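Local coordinates for odorant-binding protein 47 (Anopheles gambiae, PDB 3PM2) that binds small hydrophobic odorants such as indole, menthol and decanal and is thought to carry them through the aqueous fluid around olfactory dendrites, at residues V11-A16 and D158-L163; A16-T21 and T144-C149. All blocks are in the same frame, centred on the assembly; numbering follows the deposited sequence.

Contact 1: V11-A16 and D158-L163; sequences VPKNAA and DDCNKL
Val11 meets Leu163 where the N-terminal loop passes the first turns of helix 158-167, and a single torsion of the valine decides which methyl serves which partner. Its chi1 of -45° sets CG1 beside the backbone N and leaves CG2 between N and the carbonyl carbon. CG2 faces Leu163, 3.9 Å from its CD2, while CG1 reaches across the aliphatic chain of Lys162 at about a right angle, 3.8 Å from CD of that residue. Asp159 stands by the same valine, its carboxylate oxygen OD1 near CG1 in a contact that is van der Waals in kind.

The methylenes of Lys13 cross Asp159 obliquely, with Lys13 CD 3.7 Å from Asp159 CB. A bend at chi4 (-78°) then places Lys13 NZ 3.6 Å from Cys160 SG. The same NZ is 6.2 Å from Asp159 OD2, too far for a salt bridge, although the opposite charges may still attract at long range. Leu163 packs against the loop backbone: its CD1 lies 3.4 Å from the carbonyl O of Lys13 and its CD2 3.8 Å from that of Val11, so both methyls of the buried leucine rest on loop carbonyl oxygens. Ala15 adds its CA to the wall round CD1.

Cys160 is joined to Cys18 by a disulfide, which ties the same loop to this helix a few residues further on. A loop laid over the C-terminal helix and tied to it by a disulfide is consistent with the cysteine-rich, helical fold of the C-plus class of odorant-binding proteins, which in this protein carries six disulfides.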
loop_
_atom_site.group_PDB
_atom_site.type_symbol
_atom_site.label_atom_id
_atom_site.label_comp_id
_atom_site.label_asym_id
_atom_site.label_seq_id
_atom_site.Cartn_x
_atom_site.Cartn_y
_atom_site.Cartn_z
ATOM N N VAL A 11 -3.563 2.512 -17.366
ATOM C CA VAL A 11 -4.081 3.825 -17.729
ATOM C C VAL A 11 -3.619 4.845 -16.697
ATOM O O VAL A 11 -3.531 4.509 -15.514
ATOM C CB VAL A 11 -5.622 3.904 -18.033
ATOM C CG1 VAL A 11 -6.105 2.766 -18.927
ATOM C CG2 VAL A 11 -6.453 3.985 -16.757
ATOM N N PRO A 12 -3.302 6.090 -17.109
ATOM C CA PRO A 12 -2.868 7.093 -16.125
ATOM C C PRO A 12 -4.005 7.667 -15.272
ATOM O O PRO A 12 -3.727 8.492 -14.403
ATOM C CB PRO A 12 -2.196 8.161 -16.994
ATOM C CG PRO A 12 -2.885 8.067 -18.300
ATOM C CD PRO A 12 -3.327 6.653 -18.481
ATOM N N LYS A 13 -5.272 7.228 -15.511
ATOM C CA LYS A 13 -6.466 7.660 -14.770
ATOM C C LYS A 13 -6.224 7.560 -13.265
ATOM O O LYS A 13 -5.726 6.534 -12.771
ATOM C CB LYS A 13 -7.704 6.826 -15.168
ATOM C CG LYS A 13 -9.046 7.426 -14.750
ATOM C CD LYS A 13 -10.186 6.550 -15.224
ATOM C CE LYS A 13 -11.492 7.293 -15.355
ATOM N NZ LYS A 13 -12.141 7.501 -14.038
ATOM N N ASN A 14 -6.518 8.663 -12.563
ATOM C CA ASN A 14 -6.396 8.802 -11.111
ATOM C C ASN A 14 -7.424 7.858 -10.474
ATOM O O ASN A 14 -8.586 7.876 -10.871
ATOM C CB ASN A 14 -6.649 10.262 -10.736
ATOM C CG ASN A 14 -6.699 10.589 -9.269
ATOM O OD1 ASN A 14 -6.025 9.978 -8.430
ATOM N ND2 ASN A 14 -7.476 11.616 -8.937
ATOM N N ALA A 15 -6.982 6.983 -9.547
ATOM C CA ALA A 15 -7.853 5.985 -8.922
ATOM C C ALA A 15 -9.076 6.587 -8.221
ATOM O O ALA A 15 -10.134 5.954 -8.220
ATOM C CB ALA A 15 -7.067 5.122 -7.962
ATOM N N ALA A 16 -8.938 7.810 -7.655
ATOM C CA ALA A 16 -10.011 8.559 -6.991
ATOM C C ALA A 16 -11.202 8.771 -7.930
ATOM O O ALA A 16 -12.334 8.877 -7.467
ATOM C CB ALA A 16 -9.488 9.896 -6.502
ATOM N N ASP A 158 -14.565 1.192 -18.782
ATOM C CA ASP A 158 -13.413 0.415 -19.244
ATOM C C ASP A 158 -12.125 0.734 -18.534
ATOM O O ASP A 158 -11.369 -0.191 -18.209
ATOM C CB ASP A 158 -13.218 0.588 -20.771
ATOM C CG ASP A 158 -14.245 -0.135 -21.620
ATOM O OD1 ASP A 158 -15.027 -0.932 -21.056
ATOM O OD2 ASP A 158 -14.263 0.088 -22.855
ATOM N N ASP A 159 -11.843 2.030 -18.318
ATOM C CA ASP A 159 -10.603 2.446 -17.671
ATOM C C ASP A 159 -10.527 2.017 -16.213
ATOM O O ASP A 159 -9.459 1.598 -15.747
ATOM C CB ASP A 159 -10.403 3.946 -17.821
ATOM C CG ASP A 159 -9.909 4.368 -19.189
ATOM O OD1 ASP A 159 -9.802 3.492 -20.088
ATOM O OD2 ASP A 159 -9.648 5.562 -19.369
ATOM N N CYS A 160 -11.664 2.094 -15.508
ATOM C CA CYS A 160 -11.715 1.651 -14.117
ATOM C C CYS A 160 -11.714 0.137 -14.029
ATOM O O CYS A 160 -11.229 -0.381 -13.041
ATOM C CB CYS A 160 -12.896 2.277 -13.381
ATOM S SG CYS A 160 -12.724 4.066 -13.130
ATOM N N ASN A 161 -12.219 -0.585 -15.065
ATOM C CA ASN A 161 -12.122 -2.058 -15.111
ATOM C C ASN A 161 -10.619 -2.416 -15.201
ATOM O O ASN A 161 -10.174 -3.346 -14.525
ATOM C CB ASN A 161 -12.863 -2.681 -16.307
ATOM C CG ASN A 161 -12.836 -4.194 -16.274
ATOM O OD1 ASN A 161 -13.089 -4.834 -15.250
ATOM N ND2 ASN A 161 -12.450 -4.807 -17.358
ATOM N N LYS A 162 -9.854 -1.664 -16.027
ATOM C CA LYS A 162 -8.393 -1.876 -16.182
ATOM C C LYS A 162 -7.657 -1.630 -14.857
ATOM O O LYS A 162 -6.775 -2.410 -14.474
ATOM C CB LYS A 162 -7.832 -1.005 -17.304
ATOM C CG LYS A 162 -8.266 -1.484 -18.697
ATOM C CD LYS A 162 -7.775 -0.548 -19.775
ATOM C CE LYS A 162 -8.458 -0.820 -21.093
ATOM N NZ LYS A 162 -8.147 0.236 -22.088
ATOM N N LEU A 163 -8.035 -0.563 -14.143
ATOM C CA LEU A 163 -7.453 -0.276 -12.847
ATOM C C LEU A 163 -7.853 -1.334 -11.802
ATOM O O LEU A 163 -7.024 -1.680 -10.956
ATOM C CB LEU A 163 -7.764 1.148 -12.364
ATOM C CG LEU A 163 -7.149 2.334 -13.144
ATOM C CD1 LEU A 163 -7.377 3.631 -12.378
ATOM C CD2 LEU A 163 -5.639 2.141 -13.411
#

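Contact 2: A16-T21 and T144-C149; sequences AECCVT and TLFAEC
Cys18 makes the first contact with Phe146: its CB lies near the plane of the ring, at the edge, 3.7 Å from CZ. Phe146 has CG anti to its backbone N (chi1 -168°), and the far ring atoms CE1 and CZ are the ones that meet Cys18 CB. The next residue, Cys19, crosses the gap covalently. Its SG is bonded to SG of Cys149 at 2.0 Å, and a chi3 of 89° makes this a disulfide with a near-perpendicular twist. Cys19 CB also lies by the ring, 4.4 Å from Phe146 CE1. Further along, Thr21 turns its methyl CG2 to the helix backbone, 4.0 Å from Phe146 CA, and its CB comes 4.3 Å from Leu145 CB.

Phe154 and Phe172 each pack edge-to-face with the Phe146 ring, while the Cys18 backbone is hydrogen-bonded to Thr155. The disulfide thus fastens the loop leading to helix 27-44 to the C-terminal part of helix 133-147 and the residues that follow, and helix 92-109 borders the junction, with Trp92 against Cys19 and Thr96 against Leu145.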
loop_
_atom_site.group_PDB
_atom_site.type_symbol
_atom_site.label_atom_id
_atom_site.label_comp_id
_atom_site.label_asym_id
_atom_site.label_seq_id
_atom_site.Cartn_x
_atom_site.Cartn_y
_atom_site.Cartn_z
ATOM N N ALA A 16 -8.938 7.810 -7.655
ATOM C CA ALA A 16 -10.011 8.559 -6.991
ATOM C C ALA A 16 -11.202 8.771 -7.930
ATOM O O ALA A 16 -12.334 8.877 -7.467
ATOM C CB ALA A 16 -9.488 9.896 -6.502
ATOM N N GLU A 17 -10.957 8.764 -9.246
ATOM C CA GLU A 17 -12.010 8.891 -10.251
ATOM C C GLU A 17 -12.799 7.586 -10.464
ATOM O O GLU A 17 -13.845 7.596 -11.109
ATOM C CB GLU A 17 -11.436 9.444 -11.552
ATOM C CG GLU A 17 -11.000 10.892 -11.410
ATOM C CD GLU A 17 -10.309 11.500 -12.610
ATOM O OE1 GLU A 17 -10.219 10.825 -13.662
ATOM O OE2 GLU A 17 -9.867 12.666 -12.500
ATOM N N CYS A 18 -12.292 6.465 -9.912
ATOM C CA CYS A 18 -12.958 5.165 -9.935
ATOM C C CYS A 18 -13.704 4.940 -8.636
ATOM O O CYS A 18 -14.799 4.398 -8.667
ATOM C CB CYS A 18 -11.959 4.047 -10.191
ATOM S SG CYS A 18 -11.174 4.149 -11.808
ATOM N N CYS A 19 -13.074 5.277 -7.496
ATOM C CA CYS A 19 -13.667 5.134 -6.161
ATOM C C CYS A 19 -12.946 6.039 -5.185
ATOM O O CYS A 19 -11.711 6.070 -5.179
ATOM C CB CYS A 19 -13.644 3.677 -5.683
ATOM S SG CYS A 19 -14.513 3.411 -4.108
ATOM N N VAL A 20 -13.703 6.729 -4.311
ATOM C CA VAL A 20 -13.117 7.545 -3.265
ATOM C C VAL A 20 -12.952 6.598 -2.070
ATOM O O VAL A 20 -13.938 6.074 -1.552
ATOM C CB VAL A 20 -13.937 8.826 -2.952
ATOM C CG1 VAL A 20 -13.288 9.624 -1.830
ATOM C CG2 VAL A 20 -14.086 9.693 -4.203
ATOM N N THR A 21 -11.705 6.318 -1.689
ATOM C CA THR A 21 -11.410 5.341 -0.633
ATOM C C THR A 21 -10.876 6.009 0.642
ATOM O O THR A 21 -10.312 7.107 0.581
ATOM C CB THR A 21 -10.336 4.331 -1.141
ATOM O OG1 THR A 21 -9.207 5.063 -1.568
ATOM C CG2 THR A 21 -10.817 3.442 -2.292
ATOM N N THR A 144 -7.125 -3.705 -0.977
ATOM C CA THR A 144 -8.367 -4.223 -0.376
ATOM C C THR A 144 -9.475 -3.161 -0.374
ATOM O O THR A 144 -10.613 -3.488 -0.729
ATOM C CB THR A 144 -8.108 -4.767 1.041
ATOM O OG1 THR A 144 -7.064 -5.761 0.987
ATOM C CG2 THR A 144 -9.379 -5.342 1.683
ATOM N N LEU A 145 -9.163 -1.916 0.058
ATOM C CA LEU A 145 -10.173 -0.839 0.087
ATOM C C LEU A 145 -10.785 -0.590 -1.285
ATOM O O LEU A 145 -12.006 -0.490 -1.406
ATOM C CB LEU A 145 -9.613 0.486 0.658
ATOM C CG LEU A 145 -9.189 0.413 2.143
ATOM C CD1 LEU A 145 -8.297 1.628 2.519
ATOM C CD2 LEU A 145 -10.405 0.125 3.081
ATOM N N PHE A 146 -9.939 -0.520 -2.316
ATOM C CA PHE A 146 -10.365 -0.298 -3.696
ATOM C C PHE A 146 -11.267 -1.434 -4.209
ATOM O O PHE A 146 -12.300 -1.151 -4.818
ATOM C CB PHE A 146 -9.132 -0.108 -4.609
ATOM C CG PHE A 146 -9.435 0.397 -6.002
ATOM C CD1 PHE A 146 -9.771 1.734 -6.222
ATOM C CD2 PHE A 146 -9.335 -0.446 -7.102
ATOM C CE1 PHE A 146 -9.972 2.220 -7.519
ATOM C CE2 PHE A 146 -9.576 0.034 -8.400
ATOM C CZ PHE A 146 -9.898 1.361 -8.600
ATOM N N ALA A 147 -10.883 -2.705 -3.944
ATOM C CA ALA A 147 -11.631 -3.912 -4.353
ATOM C C ALA A 147 -12.988 -4.055 -3.647
ATOM O O ALA A 147 -13.930 -4.613 -4.212
ATOM C CB ALA A 147 -10.783 -5.152 -4.085
ATOM N N GLU A 148 -13.093 -3.541 -2.419
ATOM C CA GLU A 148 -14.315 -3.632 -1.617
ATOM C C GLU A 148 -15.300 -2.493 -1.891
ATOM O O GLU A 148 -16.410 -2.479 -1.349
ATOM C CB GLU A 148 -13.973 -3.680 -0.123
ATOM C CG GLU A 148 -13.270 -4.945 0.331
ATOM C CD GLU A 148 -14.077 -6.218 0.273
ATOM O OE1 GLU A 148 -15.299 -6.157 0.019
ATOM O OE2 GLU A 148 -13.470 -7.291 0.469
ATOM N N CYS A 149 -14.896 -1.536 -2.710
ATOM C CA CYS A 149 -15.755 -0.401 -3.051
ATOM C C CYS A 149 -17.170 -0.846 -3.494
ATOM O O CYS A 149 -17.272 -1.639 -4.428
ATOM C CB CYS A 149 -15.100 0.476 -4.111
ATOM S SG CYS A 149 -15.990 2.030 -4.421
#

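How the contacts relate
Contacts 1 and 2 show how adjacent cysteines can split one loop between two helices: the N-terminal loop meets helix 158-167 in contact 1 and the C-terminal region of helix 133-147 in contact 2, the two helices being consecutive in the chain. Their centres are 11 Å apart, and Ala16 belongs to both. The covalent join is the disulfide from Cys160 SG to Cys18 SG, 2.0 Å long. Around it, Leu163 CD1 lies 3.9 Å from Cys18 SG, and Ala15 O lies 3.8 Å from Phe146 CE1. Contact 2 lies closer to the centre of the chain, about 13 Å from it against about 17 Å for contact 1.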